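Long-range contact in VIN1 (Oscarella pearsei, PDB 6BFI), which binds actin filaments and may play a role in cell-cell adhesion: residues Val305-Leu318 against Leu360-Thr374. Residues are numbered along the deposited sequence; the frame is centred on the assembly and turned at random.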
loop_
_atom_site.group_PDB
_atom_site.type_symbol
_atom_site.label_atom_id
_atom_site.label_comp_id
_atom_site.label_asym_id
_atom_site.label_seq_id
_atom_site.Cartn_x
_atom_site.Cartn_y
_atom_site.Cartn_z
ATOM N N VAL A 305 -10.330 18.263 -10.572
ATOM C CA VAL A 305 -9.900 17.456 -11.709
ATOM C C VAL A 305 -10.067 18.229 -13.013
ATOM O O VAL A 305 -9.264 18.073 -13.943
ATOM C CB VAL A 305 -10.667 16.121 -11.734
ATOM C CG1 VAL A 305 -10.281 15.299 -12.954
ATOM C CG2 VAL A 305 -10.398 15.336 -10.456
ATOM N N ALA A 306 -11.092 19.082 -13.102
ATOM C CA ALA A 306 -11.289 19.877 -14.311
ATOM C C ALA A 306 -10.104 20.802 -14.567
ATOM O O ALA A 306 -9.701 21.004 -15.718
ATOM C CB ALA A 306 -12.583 20.685 -14.206
ATOM N N ALA A 307 -9.528 21.369 -13.504
ATOM C CA ALA A 307 -8.383 22.255 -13.681
ATOM C C ALA A 307 -7.150 21.521 -14.199
ATOM O O ALA A 307 -6.224 22.171 -14.697
ATOM C CB ALA A 307 -8.056 22.963 -12.366
ATOM N N LEU A 308 -7.120 20.190 -14.104
ATOM C CA LEU A 308 -5.990 19.389 -14.559
ATOM C C LEU A 308 -6.339 18.524 -15.766
ATOM O O LEU A 308 -5.632 17.552 -16.051
ATOM C CB LEU A 308 -5.472 18.509 -13.420
ATOM C CG LEU A 308 -4.940 19.228 -12.180
ATOM C CD1 LEU A 308 -4.596 18.226 -11.087
ATOM C CD2 LEU A 308 -3.732 20.077 -12.536
ATOM N N ALA A 309 -7.413 18.853 -16.479
ATOM C CA ALA A 309 -7.849 18.028 -17.595
ATOM C C ALA A 309 -6.872 18.130 -18.763
ATOM O O ALA A 309 -6.167 19.128 -18.931
ATOM C CB ALA A 309 -9.252 18.437 -18.045
ATOM N N ALA A 310 -6.841 17.073 -19.579
ATOM C CA ALA A 310 -5.925 17.036 -20.713
ATOM C C ALA A 310 -6.339 18.004 -21.815
ATOM O O ALA A 310 -5.476 18.581 -22.486
ATOM C CB ALA A 310 -5.832 15.614 -21.267
ATOM N N THR A 311 -7.642 18.190 -22.022
ATOM C CA THR A 311 -8.149 19.092 -23.046
ATOM C C THR A 311 -9.193 20.021 -22.444
ATOM O O THR A 311 -9.787 19.736 -21.401
ATOM C CB THR A 311 -8.763 18.331 -24.234
ATOM O OG1 THR A 311 -9.875 17.547 -23.784
ATOM C CG2 THR A 311 -7.729 17.420 -24.882
ATOM N N ASP A 312 -9.412 21.150 -23.124
ATOM C CA ASP A 312 -10.415 22.110 -22.679
ATOM C C ASP A 312 -11.832 21.565 -22.803
ATOM O O ASP A 312 -12.746 22.102 -22.166
ATOM C CB ASP A 312 -10.286 23.409 -23.473
ATOM C CG ASP A 312 -9.035 24.188 -23.119
ATOM O OD1 ASP A 312 -9.154 25.233 -22.446
ATOM O OD2 ASP A 312 -7.931 23.751 -23.507
ATOM N N GLU A 313 -12.035 20.517 -23.602
ATOM C CA GLU A 313 -13.368 19.945 -23.745
ATOM C C GLU A 313 -13.793 19.222 -22.473
ATOM O O GLU A 313 -14.895 19.448 -21.960
ATOM C CB GLU A 313 -13.405 19.004 -24.949
ATOM C CG GLU A 313 -13.029 19.685 -26.252
ATOM C CD GLU A 313 -13.436 18.885 -27.473
ATOM O OE1 GLU A 313 -13.459 17.638 -27.391
ATOM O OE2 GLU A 313 -13.742 19.508 -28.512
ATOM N N THR A 314 -12.930 18.350 -21.945
ATOM C CA THR A 314 -13.246 17.688 -20.683
ATOM C C THR A 314 -13.247 18.673 -19.522
ATOM O O THR A 314 -13.978 18.476 -18.546
ATOM C CB THR A 314 -12.258 16.551 -20.418
ATOM O OG1 THR A 314 -10.918 17.047 -20.521
ATOM C CG2 THR A 314 -12.461 15.428 -21.425
ATOM N N ARG A 315 -12.441 19.731 -19.610
ATOM C CA ARG A 315 -12.466 20.780 -18.596
ATOM C C ARG A 315 -13.831 21.457 -18.551
ATOM O O ARG A 315 -14.490 21.498 -17.504
ATOM C CB ARG A 315 -11.358 21.793 -18.889
ATOM C CG ARG A 315 -11.201 22.907 -17.871
ATOM C CD ARG A 315 -9.940 23.702 -18.180
ATOM N NE ARG A 315 -9.575 24.633 -17.118
ATOM C CZ ARG A 315 -8.392 25.236 -17.037
ATOM N NH1 ARG A 315 -7.461 24.997 -17.951
ATOM N NH2 ARG A 315 -8.136 26.073 -16.040
ATOM N N ALA A 316 -14.278 21.984 -19.695
ATOM C CA ALA A 316 -15.567 22.665 -19.748
ATOM C C ALA A 316 -16.725 21.714 -19.474
ATOM O O ALA A 316 -17.776 22.143 -18.988
ATOM C CB ALA A 316 -15.744 23.342 -21.107
ATOM N N LYS A 317 -16.555 20.424 -19.779
ATOM C CA LYS A 317 -17.609 19.452 -19.507
ATOM C C LYS A 317 -17.719 19.165 -18.014
ATOM O O LYS A 317 -18.821 19.153 -17.451
ATOM C CB LYS A 317 -17.345 18.165 -20.291
ATOM C CG LYS A 317 -18.459 17.135 -20.204
ATOM C CD LYS A 317 -18.240 16.010 -21.205
ATOM C CE LYS A 317 -19.442 15.081 -21.265
ATOM N NZ LYS A 317 -20.690 15.803 -21.638
ATOM N N LEU A 318 -16.579 18.931 -17.357
ATOM C CA LEU A 318 -16.585 18.732 -15.910
ATOM C C LEU A 318 -17.135 19.957 -15.191
ATOM O O LEU A 318 -17.919 19.830 -14.242
ATOM C CB LEU A 318 -15.174 18.408 -15.420
ATOM C CG LEU A 318 -14.667 16.990 -15.687
ATOM C CD1 LEU A 318 -13.159 16.904 -15.493
ATOM C CD2 LEU A 318 -15.382 16.005 -14.775
ATOM N N LEU A 360 -20.885 12.573 -12.906
ATOM C CA LEU A 360 -19.694 13.366 -12.620
ATOM C C LEU A 360 -18.516 12.471 -12.259
ATOM O O LEU A 360 -17.392 12.689 -12.730
ATOM C CB LEU A 360 -19.976 14.364 -11.498
ATOM C CG LEU A 360 -18.776 15.177 -11.005
ATOM C CD1 LEU A 360 -18.134 15.950 -12.151
ATOM C CD2 LEU A 360 -19.184 16.120 -9.888
ATOM N N GLU A 361 -18.756 11.453 -11.426
ATOM C CA GLU A 361 -17.703 10.489 -11.116
ATOM C C GLU A 361 -17.175 9.824 -12.383
ATOM O O GLU A 361 -15.955 9.696 -12.571
ATOM C CB GLU A 361 -18.234 9.444 -10.135
ATOM C CG GLU A 361 -17.250 8.347 -9.777
ATOM C CD GLU A 361 -17.836 7.327 -8.815
ATOM O OE1 GLU A 361 -19.001 7.500 -8.398
ATOM O OE2 GLU A 361 -17.132 6.352 -8.477
ATOM N N GLN A 362 -18.082 9.414 -13.274
ATOM C CA GLN A 362 -17.656 8.746 -14.500
ATOM C C GLN A 362 -16.833 9.677 -15.380
ATOM O O GLN A 362 -15.844 9.251 -15.989
ATOM C CB GLN A 362 -18.870 8.218 -15.265
ATOM C CG GLN A 362 -18.508 7.327 -16.447
ATOM C CD GLN A 362 -17.719 6.096 -16.030
ATOM O OE1 GLN A 362 -17.903 5.566 -14.934
ATOM N NE2 GLN A 362 -16.830 5.638 -16.903
ATOM N N GLU A 363 -17.219 10.954 -15.458
ATOM C CA GLU A 363 -16.448 11.895 -16.264
ATOM C C GLU A 363 -15.094 12.194 -15.631
ATOM O O GLU A 363 -14.133 12.497 -16.348
ATOM C CB GLU A 363 -17.239 13.187 -16.472
ATOM C CG GLU A 363 -17.394 13.599 -17.935
ATOM C CD GLU A 363 -18.205 12.604 -18.753
ATOM O OE1 GLU A 363 -17.645 11.567 -19.173
ATOM O OE2 GLU A 363 -19.408 12.856 -18.975
ATOM N N ILE A 364 -14.996 12.122 -14.302
ATOM C CA ILE A 364 -13.696 12.241 -13.649
ATOM C C ILE A 364 -12.799 11.079 -14.057
ATOM O O ILE A 364 -11.626 11.266 -14.418
ATOM C CB ILE A 364 -13.868 12.319 -12.122
ATOM C CG1 ILE A 364 -14.444 13.679 -11.726
ATOM C CG2 ILE A 364 -12.547 12.065 -11.419
ATOM C CD1 ILE A 364 -14.658 13.838 -10.236
ATOM N N ARG A 365 -13.343 9.858 -14.023
ATOM C CA ARG A 365 -12.579 8.709 -14.498
ATOM C C ARG A 365 -12.167 8.882 -15.956
ATOM O O ARG A 365 -11.037 8.544 -16.336
ATOM C CB ARG A 365 -13.390 7.427 -14.316
ATOM C CG ARG A 365 -13.541 7.003 -12.869
ATOM C CD ARG A 365 -13.869 5.526 -12.761
ATOM N NE ARG A 365 -15.238 5.238 -13.172
ATOM C CZ ARG A 365 -16.273 5.210 -12.339
ATOM N NH1 ARG A 365 -16.092 5.453 -11.048
ATOM N NH2 ARG A 365 -17.488 4.937 -12.796
ATOM N N LYS A 366 -13.066 9.416 -16.787
ATOM C CA LYS A 366 -12.735 9.626 -18.194
ATOM C C LYS A 366 -11.624 10.658 -18.350
ATOM O O LYS A 366 -10.756 10.517 -19.220
ATOM C CB LYS A 366 -13.986 10.050 -18.967
ATOM C CG LYS A 366 -13.840 9.963 -20.480
ATOM C CD LYS A 366 -15.203 9.909 -21.164
ATOM C CE LYS A 366 -15.082 9.441 -22.609
ATOM N NZ LYS A 366 -16.409 9.149 -23.226
ATOM N N ALA A 367 -11.627 11.695 -17.511
ATOM C CA ALA A 367 -10.581 12.710 -17.589
ATOM C C ALA A 367 -9.228 12.132 -17.198
ATOM O O ALA A 367 -8.214 12.419 -17.848
ATOM C CB ALA A 367 -10.936 13.904 -16.705
ATOM N N LEU A 368 -9.191 11.311 -16.144
ATOM C CA LEU A 368 -7.928 10.679 -15.770
ATOM C C LEU A 368 -7.438 9.736 -16.862
ATOM O O LEU A 368 -6.247 9.733 -17.206
ATOM C CB LEU A 368 -8.077 9.937 -14.441
ATOM C CG LEU A 368 -7.678 10.735 -13.199
ATOM C CD1 LEU A 368 -8.522 11.995 -13.063
ATOM C CD2 LEU A 368 -7.781 9.871 -11.950
ATOM N N ALA A 369 -8.344 8.934 -17.430
ATOM C CA ALA A 369 -7.963 8.064 -18.536
ATOM C C ALA A 369 -7.469 8.864 -19.734
ATOM O O ALA A 369 -6.620 8.385 -20.494
ATOM C CB ALA A 369 -9.137 7.174 -18.939
ATOM N N GLU A 370 -7.981 10.085 -19.916
ATOM C CA GLU A 370 -7.517 10.923 -21.016
ATOM C C GLU A 370 -6.118 11.462 -20.744
ATOM O O GLU A 370 -5.263 11.469 -21.640
ATOM C CB GLU A 370 -8.502 12.068 -21.253
ATOM C CG GLU A 370 -8.492 12.609 -22.672
ATOM C CD GLU A 370 -9.317 13.871 -22.825
ATOM O OE1 GLU A 370 -9.414 14.641 -21.847
ATOM O OE2 GLU A 370 -9.867 14.095 -23.925
ATOM N N ARG A 371 -5.865 11.916 -19.512
ATOM C CA ARG A 371 -4.513 12.322 -19.138
ATOM C C ARG A 371 -3.522 11.190 -19.363
ATOM O O ARG A 371 -2.420 11.413 -19.879
ATOM C CB ARG A 371 -4.479 12.775 -17.679
ATOM C CG ARG A 371 -4.791 14.249 -17.470
ATOM C CD ARG A 371 -3.631 15.136 -17.901
ATOM N NE ARG A 371 -2.447 14.934 -17.071
ATOM C CZ ARG A 371 -2.192 15.601 -15.949
ATOM N NH1 ARG A 371 -3.044 16.523 -15.516
ATOM N NH2 ARG A 371 -1.088 15.347 -15.257
ATOM N N VAL A 372 -3.898 9.965 -18.991
ATOM C CA VAL A 372 -3.003 8.833 -19.211
ATOM C C VAL A 372 -2.815 8.578 -20.703
ATOM O O VAL A 372 -1.695 8.331 -21.168
ATOM C CB VAL A 372 -3.529 7.587 -18.481
ATOM C CG1 VAL A 372 -2.690 6.370 -18.829
ATOM C CG2 VAL A 372 -3.526 7.833 -16.987
ATOM N N ALA A 373 -3.901 8.644 -21.479
ATOM C CA ALA A 373 -3.796 8.425 -22.918
ATOM C C ALA A 373 -2.886 9.450 -23.584
ATOM O O ALA A 373 -2.234 9.141 -24.587
ATOM C CB ALA A 373 -5.181 8.455 -23.561
ATOM N N THR A 374 -2.822 10.667 -23.042
ATOM C CA THR A 374 -1.991 11.699 -23.652
ATOM C C THR A 374 -0.540 11.598 -23.198
ATOM O O THR A 374 0.383 11.640 -24.021
ATOM C CB THR A 374 -2.548 13.083 -23.324
ATOM O OG1 THR A 374 -3.884 13.193 -23.832
ATOM C CG2 THR A 374 -1.679 14.167 -23.949
HETATM O O HOH W 1 -8.372 14.863 -19.084
#
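L318 of helix 312-338 is a knob in a hole formed by L360, E363, I364 and A367 of helix 344-375. L318 CD2 lies 3.8 Å from L360 CD1 and also touches I364 CG1. Its CD1 branch rests on A367 CB. V305 of helix 289-306 extends this apolar layer. V305 CG1 stands anti to the backbone N (chi1 177°) and meets L368 CD1 at 3.7 Å, while CG2 touches I364 CG2.

Most polar contacts gather where the chain leads from helix 289-306 into helix 312-338. R371 NH1 donates to L308 O at 2.8 Å. The oxygen lies in the guanidinium plane and receives the N-H on a lone pair. Bends at chi2 and chi3 fold the R371 chain back to this carbonyl. R371 NE forms a salt bridge with D375, and NH2 a hydrogen bond with T420. E370 reaches across with an extended chain. E370 OE1 lies 3.1 Å from T314 OG1, and OE2 takes a weak bond from the N-cap residue T311. One water accepts from A310 N and donates to A367 O and E370 OE1. Further along, K317 NZ and E363 OE2 are 4.2 Å apart, too far for a salt bridge.

Segments 312-318 and 360-374 run nearly antiparallel, at 163°, as neighbours in a vinculin-family helical bundle. Each guanidinium nitrogen of the buried R371 has a partner, which fixes the rotation of the group.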